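Local coordinates for lipid binding protein (Grifola frondosa, PDB 5H0Q) that binds lipid and, as the probe Nakanori, appears to recognise membrane domains of sphingomyelin and cholesterol, at residues G131-W136 with D141-V146; F102-S107 with V112-C117. All coordinates share one frame; numbering follows the deposited sequence.

How the interactions relate
From the N terminus, strand 99-105 comes first; interaction 2 closes the loop between it and strand 114-121, with four residues separating segments 102-107 and 112-117. The chain then turns back through strand 126-134, and interaction 1 closes the next loop, onto strand 143-150. The two contacts therefore run in series, neither nested nor crossed, with centres about 9 Å apart. Interaction 1 joins two neighbouring strands of the antiparallel five-stranded sheet and the start of their turn, whereas interaction 2 ties that sheet to the mixed one. They meet where strands 114-121 and 126-134 are neighbours: Asn134 N lies 2.7 Å from Ser114 O and Trp132 N lies 3.0 Å from Gly116 O, both probable hydrogen bonds.

Interaction 1: G131-W136 with D141-V146; sequences GWQNPW and DSQVLV
Gly131 and Leu145 face each other as a hydrogen-bonded antiparallel pair, with Gly131 N bonded to Leu145 O at 2.8 Å. Gln133 and Gln143 form the second such pair, with Gln143 N giving its hydrogen to Gln133 O at 2.9 Å and Gln133 N returning one to Gln143 O. Between them Trp132 and Val144 make a non-hydrogen-bonded pair. The indole of Trp132 turns away from the other strand, while Val144 CG2 lies 3.6 Å from Gly131 O.

This is the closely knit part: the axes of strands 131-134 and 143-146 come to 4.7 Å, their N-to-C directions 167° apart, in a beta hairpin at the margin of the five-stranded antiparallel sheet, with 143-150 as an outermost strand. On the face bearing Trp132 and Val144, Tyr198 of strand 193-201 packs against both; on the other, helix 160-169 covers Leu145.

Toward the turn the contact changes character. The side chains of Gln133 and Gln143 run side by side in the same direction, their amide planes 21° apart, and NE2 of Gln133 touches CG of Gln143. A water joins Gln133 NE2 to Asp141 O, while Gln143 OE1 goes to His170 and Gly172. Ser142 OG donates to Asn134 OD1 (2.6 Å), approaching from above the carbonyl plane; Asn134 CG, anti to the backbone N (chi1 -160°), swings OD1 across to it. Arg138 also bonds to both oxygens. At the looser, partly exposed end, Pro135 lays CD and CG along Asp141 O, CD at 3.5 Å.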
loop_
_atom_site.group_PDB
_atom_site.type_symbol
_atom_site.label_atom_id
_atom_site.label_comp_id
_atom_site.label_asym_id
_atom_site.label_seq_id
_atom_site.Cartn_x
_atom_site.Cartn_y
_atom_site.Cartn_z
ATOM N N GLY A 131 -2.816 1.901 6.279
ATOM C CA GLY A 131 -2.604 1.367 7.602
ATOM C C GLY A 131 -3.190 -0.020 7.780
ATOM O O GLY A 131 -4.145 -0.414 7.114
ATOM N N TRP A 132 -2.620 -0.738 8.730
ATOM C CA TRP A 132 -3.081 -2.069 9.061
ATOM C C TRP A 132 -3.112 -2.198 10.570
ATOM O O TRP A 132 -2.413 -1.496 11.298
ATOM C CB TRP A 132 -2.174 -3.146 8.432
ATOM C CG TRP A 132 -0.735 -2.977 8.876
ATOM C CD1 TRP A 132 -0.140 -3.523 9.982
ATOM C CD2 TRP A 132 0.240 -2.138 8.271
ATOM N NE1 TRP A 132 1.166 -3.100 10.073
ATOM C CE2 TRP A 132 1.414 -2.227 9.046
ATOM C CE3 TRP A 132 0.239 -1.310 7.136
ATOM C CZ2 TRP A 132 2.569 -1.530 8.718
ATOM C CZ3 TRP A 132 1.377 -0.662 6.801
ATOM C CH2 TRP A 132 2.525 -0.747 7.598
ATOM N N GLN A 133 -3.931 -3.124 11.038
ATOM C CA GLN A 133 -4.033 -3.412 12.465
ATOM C C GLN A 133 -4.470 -4.866 12.548
ATOM O O GLN A 133 -5.613 -5.190 12.200
ATOM C CB GLN A 133 -5.011 -2.467 13.151
ATOM C CG GLN A 133 -5.061 -2.595 14.679
ATOM C CD GLN A 133 -5.970 -3.714 15.162
ATOM O OE1 GLN A 133 -5.508 -4.708 15.742
ATOM N NE2 GLN A 133 -7.266 -3.566 14.928
ATOM N N ASN A 134 -3.539 -5.734 12.938
ATOM C CA ASN A 134 -3.767 -7.174 12.974
ATOM C C ASN A 134 -3.588 -7.626 14.416
ATOM O O ASN A 134 -2.445 -7.679 14.906
ATOM C CB ASN A 134 -2.803 -7.902 12.038
ATOM C CG ASN A 134 -3.303 -9.285 11.681
ATOM O OD1 ASN A 134 -4.468 -9.597 11.941
ATOM N ND2 ASN A 134 -2.453 -10.093 11.039
ATOM N N PRO A 135 -4.660 -7.933 15.136
ATOM C CA PRO A 135 -4.568 -8.077 16.591
ATOM C C PRO A 135 -4.092 -9.450 17.038
ATOM O O PRO A 135 -4.317 -10.462 16.375
ATOM C CB PRO A 135 -6.011 -7.852 17.049
ATOM C CG PRO A 135 -6.818 -8.369 15.929
ATOM C CD PRO A 135 -6.052 -8.020 14.669
ATOM N N TRP A 136 -3.456 -9.465 18.208
ATOM C CA TRP A 136 -3.061 -10.726 18.821
ATOM C C TRP A 136 -4.271 -11.467 19.358
ATOM O O TRP A 136 -4.332 -12.702 19.281
ATOM C CB TRP A 136 -2.046 -10.460 19.928
ATOM C CG TRP A 136 -1.286 -11.682 20.385
ATOM C CD1 TRP A 136 -0.160 -12.219 19.816
ATOM C CD2 TRP A 136 -1.593 -12.494 21.509
ATOM N NE1 TRP A 136 0.247 -13.318 20.521
ATOM C CE2 TRP A 136 -0.620 -13.511 21.569
ATOM C CE3 TRP A 136 -2.603 -12.464 22.471
ATOM C CZ2 TRP A 136 -0.626 -14.484 22.547
ATOM C CZ3 TRP A 136 -2.607 -13.436 23.451
ATOM C CH2 TRP A 136 -1.626 -14.434 23.481
ATOM N N ASP A 141 -10.905 -8.961 14.586
ATOM C CA ASP A 141 -10.546 -9.278 13.215
ATOM C C ASP A 141 -9.386 -8.418 12.749
ATOM O O ASP A 141 -9.169 -7.300 13.239
ATOM C CB ASP A 141 -11.728 -9.059 12.273
ATOM C CG ASP A 141 -12.972 -9.767 12.732
ATOM O OD1 ASP A 141 -12.838 -10.867 13.299
ATOM O OD2 ASP A 141 -14.073 -9.218 12.523
ATOM N N SER A 142 -8.665 -8.946 11.761
ATOM C CA SER A 142 -7.703 -8.140 11.018
ATOM C C SER A 142 -8.393 -6.952 10.363
ATOM O O SER A 142 -9.511 -7.071 9.843
ATOM C CB SER A 142 -7.029 -8.975 9.944
ATOM O OG SER A 142 -6.533 -10.203 10.475
ATOM N N GLN A 143 -7.689 -5.815 10.350
ATOM C CA GLN A 143 -8.228 -4.549 9.854
ATOM C C GLN A 143 -7.267 -3.891 8.878
ATOM O O GLN A 143 -6.044 -4.028 8.993
ATOM C CB GLN A 143 -8.523 -3.565 11.008
ATOM C CG GLN A 143 -9.505 -4.104 12.054
ATOM C CD GLN A 143 -10.874 -4.396 11.479
ATOM O OE1 GLN A 143 -11.369 -3.671 10.611
ATOM N NE2 GLN A 143 -11.505 -5.452 11.972
ATOM N N VAL A 144 -7.835 -3.109 7.948
ATOM C CA VAL A 144 -7.065 -2.339 6.980
ATOM C C VAL A 144 -7.775 -1.004 6.775
ATOM O O VAL A 144 -8.995 -0.915 6.910
ATOM C CB VAL A 144 -6.908 -3.098 5.648
ATOM C CG1 VAL A 144 -8.244 -3.267 4.979
ATOM C CG2 VAL A 144 -5.921 -2.428 4.742
ATOM N N LEU A 145 -6.998 0.036 6.445
ATOM C CA LEU A 145 -7.553 1.381 6.331
ATOM C C LEU A 145 -6.744 2.194 5.343
ATOM O O LEU A 145 -5.518 2.274 5.468
ATOM C CB LEU A 145 -7.528 2.079 7.683
ATOM C CG LEU A 145 -8.055 3.521 7.708
ATOM C CD1 LEU A 145 -9.539 3.506 7.493
ATOM C CD2 LEU A 145 -7.673 4.178 9.006
ATOM N N VAL A 146 -7.423 2.833 4.388
ATOM C CA VAL A 146 -6.764 3.785 3.506
ATOM C C VAL A 146 -7.488 5.120 3.617
ATOM O O VAL A 146 -8.701 5.172 3.818
ATOM C CB VAL A 146 -6.708 3.332 2.031
ATOM C CG1 VAL A 146 -5.822 2.115 1.894
ATOM C CG2 VAL A 146 -8.111 3.036 1.526
HETATM O O HOH W 1 -9.374 -5.576 15.266
#

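Interaction 2: F102-S107 with V112-C117; sequences FIHTKS and VGSAGC
His104 lays the ND1 edge of its ring against the hydroxyl of Ser114, and OG sits in the ring plane 3.0 Å from ND1. The bond is close to straight (164°), and either group could be the donor. His104 CG (chi1 -165°) and Ser114 OG both stand anti to their backbone N, which brings the two side chains together in the space between the strands. On the same ring, CE1 approaches Ala115 O obliquely at 3.6 Å. The far nitrogen, NE2, is held by Ser80 OG, while Phe85 and Trp132 each meet the ring edge-to-face; bonds at both nitrogens should fix its rotation.

No beta bridge joins these strands. Their axes come no nearer than 6.6 Å, at 131° between N-to-C directions, and strand 99-105 pairs instead with 60-68 in the mixed sheet, while 114-121 belongs to the antiparallel five-stranded one, so His104 and Ser114 link two different sheets.

Beyond them the connecting loop closes. Lys106 CB presses on Val112 O at 3.1 Å, and CD of the same lysine returns to within 3.2 Å of that oxygen, which is buried without a hydrogen-bonding partner. At the tip the lysine chain bends, and NZ bonds to Ser107 O and to Ala110 O within the loop. Alongside, a water accepts from Ser107 N (2.8 Å) and donates to Gly113 O.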
loop_
_atom_site.group_PDB
_atom_site.type_symbol
_atom_site.label_atom_id
_atom_site.label_comp_id
_atom_site.label_asym_id
_atom_site.label_seq_id
_atom_site.Cartn_x
_atom_site.Cartn_y
_atom_site.Cartn_z
ATOM N N PHE A 102 6.510 -5.629 1.550
ATOM C CA PHE A 102 7.250 -5.624 2.797
ATOM C C PHE A 102 6.456 -6.375 3.852
ATOM O O PHE A 102 5.264 -6.643 3.690
ATOM C CB PHE A 102 7.552 -4.188 3.259
ATOM C CG PHE A 102 6.319 -3.358 3.573
ATOM C CD1 PHE A 102 5.756 -3.376 4.836
ATOM C CD2 PHE A 102 5.749 -2.546 2.613
ATOM C CE1 PHE A 102 4.625 -2.623 5.125
ATOM C CE2 PHE A 102 4.638 -1.773 2.901
ATOM C CZ PHE A 102 4.075 -1.819 4.162
ATOM N N ILE A 103 7.142 -6.719 4.937
ATOM C CA ILE A 103 6.510 -7.342 6.082
ATOM C C ILE A 103 6.516 -6.363 7.246
ATOM O O ILE A 103 7.432 -5.560 7.418
ATOM C CB ILE A 103 7.206 -8.678 6.444
ATOM C CG1 ILE A 103 6.450 -9.398 7.562
ATOM C CG2 ILE A 103 8.642 -8.469 6.864
ATOM C CD1 ILE A 103 6.949 -10.799 7.854
ATOM N N HIS A 104 5.481 -6.451 8.056
ATOM C CA HIS A 104 5.450 -5.807 9.360
ATOM C C HIS A 104 4.980 -6.851 10.353
ATOM O O HIS A 104 4.000 -7.547 10.084
ATOM C CB HIS A 104 4.512 -4.591 9.347
ATOM C CG HIS A 104 4.690 -3.693 10.522
ATOM N ND1 HIS A 104 4.000 -3.861 11.701
ATOM C CD2 HIS A 104 5.482 -2.604 10.702
ATOM C CE1 HIS A 104 4.342 -2.904 12.550
ATOM N NE2 HIS A 104 5.247 -2.136 11.973
ATOM N N THR A 105 5.673 -6.978 11.475
ATOM C CA THR A 105 5.386 -8.047 12.421
ATOM C C THR A 105 5.185 -7.489 13.814
ATOM O O THR A 105 5.593 -6.373 14.125
ATOM C CB THR A 105 6.518 -9.086 12.498
ATOM O OG1 THR A 105 7.624 -8.561 13.247
ATOM C CG2 THR A 105 6.990 -9.470 11.133
ATOM N N LYS A 106 4.572 -8.307 14.663
ATOM C CA LYS A 106 4.497 -7.980 16.072
ATOM C C LYS A 106 5.908 -7.951 16.650
ATOM O O LYS A 106 6.876 -8.415 16.036
ATOM C CB LYS A 106 3.634 -8.990 16.812
ATOM C CG LYS A 106 4.302 -10.371 16.942
ATOM C CD LYS A 106 3.411 -11.336 17.723
ATOM C CE LYS A 106 4.156 -12.604 18.116
ATOM N NZ LYS A 106 5.217 -12.306 19.087
ATOM N N SER A 107 5.999 -7.438 17.867
ATOM C CA SER A 107 7.277 -7.427 18.556
ATOM C C SER A 107 7.649 -8.847 18.953
ATOM O O SER A 107 6.795 -9.640 19.341
ATOM C CB SER A 107 7.204 -6.543 19.787
ATOM O OG SER A 107 6.909 -5.199 19.424
ATOM N N VAL A 112 1.189 -9.298 21.585
ATOM C CA VAL A 112 0.689 -8.064 21.001
ATOM C C VAL A 112 0.712 -8.272 19.499
ATOM O O VAL A 112 1.453 -9.111 18.985
ATOM C CB VAL A 112 1.552 -6.863 21.421
ATOM C CG1 VAL A 112 1.059 -5.578 20.780
ATOM C CG2 VAL A 112 1.576 -6.744 22.942
ATOM N N GLY A 113 -0.118 -7.510 18.780
ATOM C CA GLY A 113 -0.245 -7.664 17.341
ATOM C C GLY A 113 0.626 -6.724 16.537
ATOM O O GLY A 113 1.613 -6.169 17.026
ATOM N N SER A 114 0.259 -6.575 15.265
ATOM C CA SER A 114 0.985 -5.752 14.302
ATOM C C SER A 114 0.071 -4.603 13.899
ATOM O O SER A 114 -1.055 -4.839 13.443
ATOM C CB SER A 114 1.376 -6.574 13.078
ATOM O OG SER A 114 1.625 -5.751 11.966
ATOM N N ALA A 115 0.544 -3.365 14.079
ATOM C CA ALA A 115 -0.232 -2.195 13.696
ATOM C C ALA A 115 0.714 -1.104 13.220
ATOM O O ALA A 115 1.699 -0.801 13.899
ATOM C CB ALA A 115 -1.070 -1.694 14.866
ATOM N N GLY A 116 0.447 -0.541 12.046
ATOM C CA GLY A 116 1.352 0.451 11.507
ATOM C C GLY A 116 0.771 1.092 10.274
ATOM O O GLY A 116 -0.372 0.832 9.898
ATOM N N CYS A 117 1.589 1.921 9.625
ATOM C CA CYS A 117 1.138 2.566 8.405
ATOM C C CYS A 117 2.320 3.051 7.592
ATOM O O CYS A 117 3.448 3.169 8.086
ATOM C CB CYS A 117 0.199 3.721 8.726
ATOM S SG CYS A 117 1.057 5.173 9.449
HETATM O O HOH W 2 3.822 -6.143 19.030
#